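Local coordinates for cupin 2 conserved barrel domain protein (Desulfovibrio desulfuricans subsp. desulfuricans str. G20, PDB 2Q30) that is of unknown function but adopts the RmlC-like cupin fold, a double-stranded beta-helix, and assembles with a second copy of itself, at residues F33-F38 with L103-P108; F38-G43 with T98-L103. All coordinates share one frame; numbering follows the deposited sequence.

In the fold
Interactions 1 and 2 are successive halves of one antiparallel pairing of strand 34-40 with strand 100-107, and their centres lie about 16 Å apart on opposite sides of the chain's centre. They share Phe38 and Leu103, and at the joint Ser37 CB packs 3.5 Å from Val102 O. Along the chain, 38-43 with 98-103 is nested within the loop closed by 33-38 with 103-108; the intervening chain supplies further strands of the cupin barrel. Surroundings differ: interaction 1 meets the second subunit through several residues, whereas interaction 2 ends in a Lys41-Asp99 salt bridge between loops; a bound 1,2-ethanediol, probably from crystallisation, has its nearest atom about 3 Å from the Lys101 side chain.

Interaction 1 of 2, residues F33-F38 with L103-P108; sequences FKIVSF and LVTIAP
Four nearly straight backbone hydrogen bonds join 33-38 to 103-108 as antiparallel strands, two in the Lys34-Ile106 pair and two in the Val36-Val104 pair; Val104 N to Val36 O is the shortest, at 2.7 Å. Between them, beside the non-hydrogen-bonded pair Ile35-Thr105, Ile35 CA approaches Val104 O to 3.2 Å in a CA-H...O contact. Packing is tightest beside Ile35, whose CG2, anti to the backbone N, crosses obliquely to Leu103 CD1 at 3.4 Å, closer than usual for two carbons. On the same face the Thr105 methyl CG2 lies 3.6 Å from Phe33 CD2, and Ile35 CD1 covers the rim of one face of that ring. On the opposite face, that of Val36 and Val104, Val104 CG2 fits against the edge of the Phe38 ring, 3.6 Å from CE1, while Val36 CG2 lies alongside Val104 CB. The looser side is that of Lys34 and Ile106, both partly exposed: the fully extended lysine leads its amine away from the partner strand. The pair is flanked by strand 23-29 beyond 34-40 and by strand 56-63 beyond 100-107, and on the Ile35-Thr105 face Asn58 ND2 of the second subunit hydrogen-bonds Thr105 OG1.

Interaction 2 of 2, residues F38-G43 with T98-L103; sequences FTFKAG and TDMKVL
Phe40 is the largest bump in this half of the ladder, and the side chains of Met100 and Val102 shape the hollow beside it. With CG anti to its carbonyl carbon (chi1 -54°), its ring lies alongside the selenomethionine chain of Met100. SE stands 5.2 Å from the ring centroid, an oblique Met-aromatic contact. Val102 CG2 comes in at the ring edge, in plane, 3.9 Å from CE2, and the same methyl nestles against Phe38 CB; one small knob thus fills the notch between two phenylalanines. Val94 of strand 92-96 touches both Phe40 and Met100, joining this face to the facing sheet of the barrel.

The backbone carries the ladder: the Phe38-Val102 and Phe40-Met100 pairs each form two hydrogen bonds. On the other face the extended Lys101 chain crosses Thr39 obliquely, laying CD 3.4 Å from OG1. A water donates to Thr39 OG1 and accepts from Lys101 NZ, which also bonds Leu11 O.

Past the strand ends, Asp99 holds the opposite loop, Lys41-Ala42, with both oxygens. OD1 takes Ala42 N on its anti lone pair at 2.9 Å, while Lys41, curled at chi2 and chi3, brings NZ to OD2 from above the carboxylate plane at 2.8 Å. Lys41 also makes a cation-pi contact with Phe17. Apolar packing thus gives way to charge where the strands part, and the two donors would probably stabilise Asp99 in its ionised form.

Interaction 1 of 2, residues F33-F38 with L103-P108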
ATOM      1  N   PHE A  33      12.051  -3.387   4.059  1.00 30.46           N
ATOM      2  CA  PHE A  33      11.550  -2.518   3.003  1.00 29.30           C
ATOM      3  C   PHE A  33      11.699  -1.017   3.293  1.00 29.32           C
ATOM      4  O   PHE A  33      11.985  -0.603   4.414  1.00 26.35           O
ATOM      5  CB  PHE A  33      10.089  -2.857   2.590  1.00 30.58           C
ATOM      6  CG  PHE A  33       9.111  -3.096   3.742  1.00 28.48           C
ATOM      7  CD1 PHE A  33       9.244  -2.491   5.008  1.00 28.91           C
ATOM      8  CD2 PHE A  33       7.975  -3.884   3.509  1.00 35.14           C
ATOM      9  CE1 PHE A  33       8.288  -2.726   6.012  1.00 32.76           C
ATOM     10  CE2 PHE A  33       7.014  -4.098   4.520  1.00 32.08           C
ATOM     11  CZ  PHE A  33       7.189  -3.517   5.764  1.00 31.43           C
ATOM     12  N   LYS A  34      11.513  -0.226   2.240  1.00 29.28           N
ATOM     13  CA  LYS A  34      11.466   1.227   2.314  1.00 29.76           C
ATOM     14  C   LYS A  34      10.076   1.589   1.838  1.00 29.73           C
ATOM     15  O   LYS A  34       9.608   1.038   0.838  1.00 30.71           O
ATOM     16  CB  LYS A  34      12.532   1.878   1.431  1.00 30.72           C
ATOM     17  CG  LYS A  34      12.528   3.406   1.479  1.00 31.45           C
ATOM     18  CD  LYS A  34      13.730   3.941   0.709  1.00 35.66           C
ATOM     19  CE  LYS A  34      13.859   5.424   0.774  1.00 43.89           C
ATOM     20  NZ  LYS A  34      15.097   5.876   0.053  1.00 45.75           N
ATOM     21  N   ILE A  35       9.414   2.455   2.588  1.00 29.78           N
ATOM     22  CA  ILE A  35       8.073   2.891   2.315  1.00 29.15           C
ATOM     23  C   ILE A  35       8.141   4.410   2.226  1.00 28.79           C
ATOM     24  O   ILE A  35       8.551   5.072   3.197  1.00 29.53           O
ATOM     25  CB  ILE A  35       7.090   2.444   3.414  1.00 28.84           C
ATOM     26  CG1 ILE A  35       7.178   0.941   3.661  1.00 31.20           C
ATOM     27  CG2 ILE A  35       5.664   2.822   3.025  1.00 33.98           C
ATOM     28  CD1 ILE A  35       6.226   0.408   4.794  1.00 28.74           C
ATOM     29  N   VAL A  36       7.738   4.951   1.074  1.00 28.44           N
ATOM     30  CA  VAL A  36       7.735   6.391   0.832  0.50 29.82           C
ATOM     31  C   VAL A  36       6.467   6.821   0.110  1.00 31.11           C
ATOM     32  O   VAL A  36       5.925   6.074  -0.725  1.00 30.88           O
ATOM     33  CB  VAL A  36       8.976   6.820  -0.002  0.50 30.58           C
ATOM     34  CG1 VAL A  36      10.217   6.759   0.849  0.50 31.09           C
ATOM     35  CG2 VAL A  36       9.119   5.955  -1.265  0.50 28.30           C
ATOM     36  N   SER A  37       5.995   8.015   0.440  1.00 31.36           N
ATOM     37  CA  SER A  37       4.813   8.571  -0.168  1.00 30.34           C
ATOM     38  C   SER A  37       5.233   9.679  -1.112  1.00 30.37           C
ATOM     39  O   SER A  37       6.303  10.279  -0.943  1.00 29.78           O
ATOM     40  CB  SER A  37       3.820   9.096   0.861  1.00 32.00           C
ATOM     41  OG  SER A  37       4.312  10.200   1.564  1.00 32.57           O
ATOM     42  N   PHE A  38       4.379   9.910  -2.111  1.00 30.14           N
ATOM     43  CA  PHE A  38       4.534  11.003  -3.084  1.00 29.54           C
ATOM     44  C   PHE A  38       3.188  11.700  -3.169  1.00 29.70           C
ATOM     45  O   PHE A  38       2.170  11.036  -3.361  1.00 29.05           O
ATOM     46  CB  PHE A  38       4.986  10.492  -4.426  1.00 31.78           C
ATOM     47  CG  PHE A  38       6.337   9.845  -4.406  1.00 31.47           C
ATOM     48  CD1 PHE A  38       6.476   8.488  -4.154  1.00 34.38           C
ATOM     49  CD2 PHE A  38       7.491  10.596  -4.677  1.00 31.85           C
ATOM     50  CE1 PHE A  38       7.747   7.893  -4.156  1.00 34.01           C
ATOM     51  CE2 PHE A  38       8.742  10.017  -4.669  1.00 34.44           C
ATOM     52  CZ  PHE A  38       8.879   8.662  -4.425  1.00 33.83           C
ATOM     53  N   LEU A 103       1.574   5.619  -2.213  1.00 31.60           N
ATOM     54  CA  LEU A 103       2.496   4.998  -1.273  1.00 29.97           C
ATOM     55  C   LEU A 103       3.305   3.985  -2.039  1.00 30.08           C
ATOM     56  O   LEU A 103       2.749   3.148  -2.729  1.00 32.00           O
ATOM     57  CB  LEU A 103       1.734   4.294  -0.156  1.00 28.56           C
ATOM     58  CG  LEU A 103       2.612   3.814   1.012  1.00 27.93           C
ATOM     59  CD1 LEU A 103       3.352   4.980   1.693  1.00 28.17           C
ATOM     60  CD2 LEU A 103       1.719   3.084   2.028  1.00 31.05           C
ATOM     61  N   VAL A 104       4.616   4.055  -1.890  1.00 31.61           N
ATOM     62  CA  VAL A 104       5.520   3.158  -2.561  1.00 30.38           C
ATOM     63  C   VAL A 104       6.211   2.318  -1.517  1.00 30.43           C
ATOM     64  O   VAL A 104       6.730   2.872  -0.582  1.00 31.03           O
ATOM     65  CB  VAL A 104       6.567   3.952  -3.382  1.00 32.82           C
ATOM     66  CG1 VAL A 104       7.555   2.975  -4.112  1.00 30.01           C
ATOM     67  CG2 VAL A 104       5.861   4.867  -4.359  1.00 31.01           C
ATOM     68  N   THR A 105       6.208   0.996  -1.702  1.00 29.90           N
ATOM     69  CA  THR A 105       6.903   0.020  -0.859  1.00 30.24           C
ATOM     70  C   THR A 105       7.897  -0.692  -1.773  1.00 30.97           C
ATOM     71  O   THR A 105       7.509  -1.227  -2.810  1.00 29.18           O
ATOM     72  CB  THR A 105       5.950  -0.999  -0.206  1.00 30.37           C
ATOM     73  OG1 THR A 105       4.992  -0.267   0.578  1.00 33.67           O
ATOM     74  CG2 THR A 105       6.747  -1.957   0.707  1.00 29.19           C
ATOM     75  N   ILE A 106       9.157  -0.666  -1.380  1.00 29.27           N
ATOM     76  CA  ILE A 106      10.283  -1.190  -2.144  1.00 31.39           C
ATOM     77  C   ILE A 106      10.928  -2.279  -1.302  1.00 29.27           C
ATOM     78  O   ILE A 106      11.288  -2.008  -0.167  1.00 28.36           O
ATOM     79  CB  ILE A 106      11.308  -0.065  -2.426  1.00 32.03           C
ATOM     80  CG1 ILE A 106      10.614   1.200  -2.991  1.00 34.46           C
ATOM     81  CG2 ILE A 106      12.389  -0.581  -3.348  1.00 30.29           C
ATOM     82  CD1 ILE A 106      11.526   2.416  -3.061  1.00 36.35           C
ATOM     83  N   ALA A 107      11.053  -3.493  -1.854  1.00 30.17           N
ATOM     84  CA  ALA A 107      11.634  -4.663  -1.148  1.00 30.74           C
ATOM     85  C   ALA A 107      12.489  -5.545  -2.072  1.00 31.89           C
ATOM     86  O   ALA A 107      12.060  -5.851  -3.181  1.00 32.50           O
ATOM     87  CB  ALA A 107      10.562  -5.512  -0.537  1.00 28.87           C
ATOM     88  N   PRO A 108      13.752  -5.825  -1.689  1.00 33.65           N
ATOM     89  CA  PRO A 108      14.480  -5.254  -0.554  1.00 35.45           C
ATOM     90  C   PRO A 108      14.682  -3.735  -0.778  1.00 34.72           C
ATOM     91  O   PRO A 108      14.492  -3.262  -1.903  1.00 33.46           O
ATOM     92  CB  PRO A 108      15.830  -5.981  -0.583  1.00 34.35           C
ATOM     93  CG  PRO A 108      15.577  -7.226  -1.390  1.00 36.98           C
ATOM     94  CD  PRO A 108      14.572  -6.805  -2.417  1.00 34.13           C
TER

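Interaction 2 of 2, residues F38-G43 with T98-L103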
ATOM      1  N   PHE A  38       4.379   9.910  -2.111  1.00 30.14           N
ATOM      2  CA  PHE A  38       4.534  11.003  -3.084  1.00 29.54           C
ATOM      3  C   PHE A  38       3.188  11.700  -3.169  1.00 29.70           C
ATOM      4  O   PHE A  38       2.170  11.036  -3.361  1.00 29.05           O
ATOM      5  CB  PHE A  38       4.986  10.492  -4.426  1.00 31.78           C
ATOM      6  CG  PHE A  38       6.337   9.845  -4.406  1.00 31.47           C
ATOM      7  CD1 PHE A  38       6.476   8.488  -4.154  1.00 34.38           C
ATOM      8  CD2 PHE A  38       7.491  10.596  -4.677  1.00 31.85           C
ATOM      9  CE1 PHE A  38       7.747   7.893  -4.156  1.00 34.01           C
ATOM     10  CE2 PHE A  38       8.742  10.017  -4.669  1.00 34.44           C
ATOM     11  CZ  PHE A  38       8.879   8.662  -4.425  1.00 33.83           C
ATOM     12  N   THR A  39       3.174  13.013  -2.931  1.00 31.22           N
ATOM     13  CA  THR A  39       1.940  13.803  -2.942  1.00 30.13           C
ATOM     14  C   THR A  39       2.075  14.796  -4.091  1.00 29.70           C
ATOM     15  O   THR A  39       3.067  15.530  -4.187  1.00 30.86           O
ATOM     16  CB  THR A  39       1.689  14.518  -1.626  1.00 28.55           C
ATOM     17  OG1 THR A  39       1.822  13.571  -0.536  1.00 31.28           O
ATOM     18  CG2 THR A  39       0.295  15.153  -1.635  1.00 27.53           C
ATOM     19  N   PHE A  40       1.072  14.785  -4.950  1.00 30.20           N
ATOM     20  CA  PHE A  40       1.061  15.559  -6.157  1.00 28.82           C
ATOM     21  C   PHE A  40      -0.124  16.476  -6.227  1.00 29.82           C
ATOM     22  O   PHE A  40      -1.230  16.093  -5.848  1.00 29.31           O
ATOM     23  CB  PHE A  40       0.886  14.615  -7.352  1.00 30.09           C
ATOM     24  CG  PHE A  40       1.879  13.499  -7.421  1.00 27.75           C
ATOM     25  CD1 PHE A  40       3.081  13.667  -8.075  1.00 32.02           C
ATOM     26  CD2 PHE A  40       1.591  12.252  -6.857  1.00 32.94           C
ATOM     27  CE1 PHE A  40       4.002  12.617  -8.169  1.00 30.92           C
ATOM     28  CE2 PHE A  40       2.506  11.201  -6.953  1.00 30.86           C
ATOM     29  CZ  PHE A  40       3.707  11.394  -7.620  1.00 30.09           C
ATOM     30  N   LYS A  41       0.126  17.683  -6.729  1.00 30.00           N
ATOM     31  CA  LYS A  41      -0.937  18.558  -7.185  1.00 32.63           C
ATOM     32  C   LYS A  41      -1.241  18.018  -8.577  1.00 32.12           C
ATOM     33  O   LYS A  41      -0.382  17.369  -9.204  1.00 29.98           O
ATOM     34  CB  LYS A  41      -0.521  20.030  -7.283  1.00 33.77           C
ATOM     35  CG  LYS A  41      -0.298  20.758  -5.952  1.00 37.59           C
ATOM     36  CD  LYS A  41      -1.558  20.840  -5.063  1.00 48.56           C
ATOM     37  CE  LYS A  41      -2.725  21.653  -5.616  1.00 53.07           C
ATOM     38  NZ  LYS A  41      -3.943  21.490  -4.724  1.00 50.10           N
ATOM     39  N   ALA A  42      -2.470  18.244  -9.032  1.00 33.57           N
ATOM     40  CA  ALA A  42      -2.929  17.810 -10.364  1.00 32.94           C
ATOM     41  C   ALA A  42      -1.936  18.273 -11.434  1.00 32.93           C
ATOM     42  O   ALA A  42      -1.484  19.419 -11.399  1.00 32.42           O
ATOM     43  CB  ALA A  42      -4.344  18.376 -10.660  1.00 33.75           C
ATOM     44  N   GLY A  43      -1.549  17.363 -12.323  1.00 32.03           N
ATOM     45  CA  GLY A  43      -0.586  17.659 -13.383  1.00 32.95           C
ATOM     46  C   GLY A  43       0.868  17.431 -13.024  1.00 32.58           C
ATOM     47  O   GLY A  43       1.710  17.439 -13.913  1.00 33.07           O
ATOM     48  N   THR A  98      -5.564  14.329 -11.052  1.00 32.56           N
ATOM     49  CA  THR A  98      -6.147  15.141  -9.987  1.00 31.93           C
ATOM     50  C   THR A  98      -5.063  15.262  -8.921  1.00 31.64           C
ATOM     51  O   THR A  98      -3.982  14.657  -9.035  1.00 32.07           O
ATOM     52  CB  THR A  98      -7.392  14.469  -9.325  1.00 33.67           C
ATOM     53  OG1 THR A  98      -7.008  13.265  -8.638  1.00 34.26           O
ATOM     54  CG2 THR A  98      -8.476  14.133 -10.333  1.00 30.46           C
ATOM     55  N   ASP A  99      -5.347  16.014  -7.852  1.00 32.46           N
ATOM     56  CA  ASP A  99      -4.433  16.026  -6.673  1.00 31.67           C
ATOM     57  C   ASP A  99      -4.403  14.562  -6.207  1.00 31.71           C
ATOM     58  O   ASP A  99      -5.443  13.909  -6.140  1.00 31.38           O
ATOM     59  CB  ASP A  99      -4.920  16.918  -5.551  1.00 31.55           C
ATOM     60  CG  ASP A  99      -4.891  18.395  -5.898  1.00 29.27           C
ATOM     61  OD1 ASP A  99      -4.341  18.798  -6.934  1.00 34.63           O
ATOM     62  OD2 ASP A  99      -5.386  19.155  -5.065  1.00 34.13           O
HETATM   63  N   MSE A 100      -3.212  14.057  -5.915  1.00 32.73           N
HETATM   64  CA  MSE A 100      -3.036  12.634  -5.718  1.00 30.85           C
HETATM   65  C   MSE A 100      -1.956  12.310  -4.722  1.00 31.26           C
HETATM   66  O   MSE A 100      -0.945  13.015  -4.637  1.00 33.65           O
HETATM   67  CB  MSE A 100      -2.632  12.051  -7.064  1.00 29.13           C
HETATM   68  CG  MSE A 100      -2.674  10.556  -7.198  1.00 38.33           C
HETATM   69 SE   MSE A 100      -1.702  10.058  -8.795  0.75 35.86          SE
HETATM   70  CE  MSE A 100      -0.001   9.936  -8.084  1.00 33.36           C
ATOM     71  N   LYS A 101      -2.176  11.240  -3.965  1.00 31.04           N
ATOM     72  CA  LYS A 101      -1.152  10.715  -3.083  1.00 29.56           C
ATOM     73  C   LYS A 101      -1.018   9.218  -3.322  1.00 30.29           C
ATOM     74  O   LYS A 101      -2.027   8.489  -3.452  1.00 31.54           O
ATOM     75  CB  LYS A 101      -1.396  11.055  -1.623  1.00 29.07           C
ATOM     76  CG  LYS A 101      -0.225  10.753  -0.723  1.00 29.55           C
ATOM     77  CD  LYS A 101      -0.439  11.280   0.686  1.00 27.18           C
ATOM     78  CE  LYS A 101       0.763  11.036   1.615  1.00 31.07           C
ATOM     79  NZ  LYS A 101       0.563  11.748   2.936  1.00 27.95           N
ATOM     80  N   VAL A 102       0.236   8.776  -3.392  1.00 31.02           N
ATOM     81  CA  VAL A 102       0.572   7.363  -3.546  1.00 30.98           C
ATOM     82  C   VAL A 102       1.564   6.924  -2.485  1.00 30.51           C
ATOM     83  O   VAL A 102       2.279   7.746  -1.940  1.00 29.99           O
ATOM     84  CB  VAL A 102       1.131   7.029  -4.967  1.00 32.06           C
ATOM     85  CG1 VAL A 102       0.106   7.418  -6.028  1.00 30.20           C
ATOM     86  CG2 VAL A 102       2.488   7.685  -5.211  1.00 31.12           C
ATOM     87  N   LEU A 103       1.574   5.619  -2.213  1.00 31.60           N
ATOM     88  CA  LEU A 103       2.496   4.998  -1.273  1.00 29.97           C
ATOM     89  C   LEU A 103       3.305   3.985  -2.039  1.00 30.08           C
ATOM     90  O   LEU A 103       2.749   3.148  -2.729  1.00 32.00           O
ATOM     91  CB  LEU A 103       1.734   4.294  -0.156  1.00 28.56           C
ATOM     92  CG  LEU A 103       2.612   3.814   1.012  1.00 27.93           C
ATOM     93  CD1 LEU A 103       3.352   4.980   1.693  1.00 28.17           C
ATOM     94  CD2 LEU A 103       1.719   3.084   2.028  1.00 31.05           C
TER
HETATM   95  O   HOH W   1       1.471  14.299   2.077  1.00 23.45           O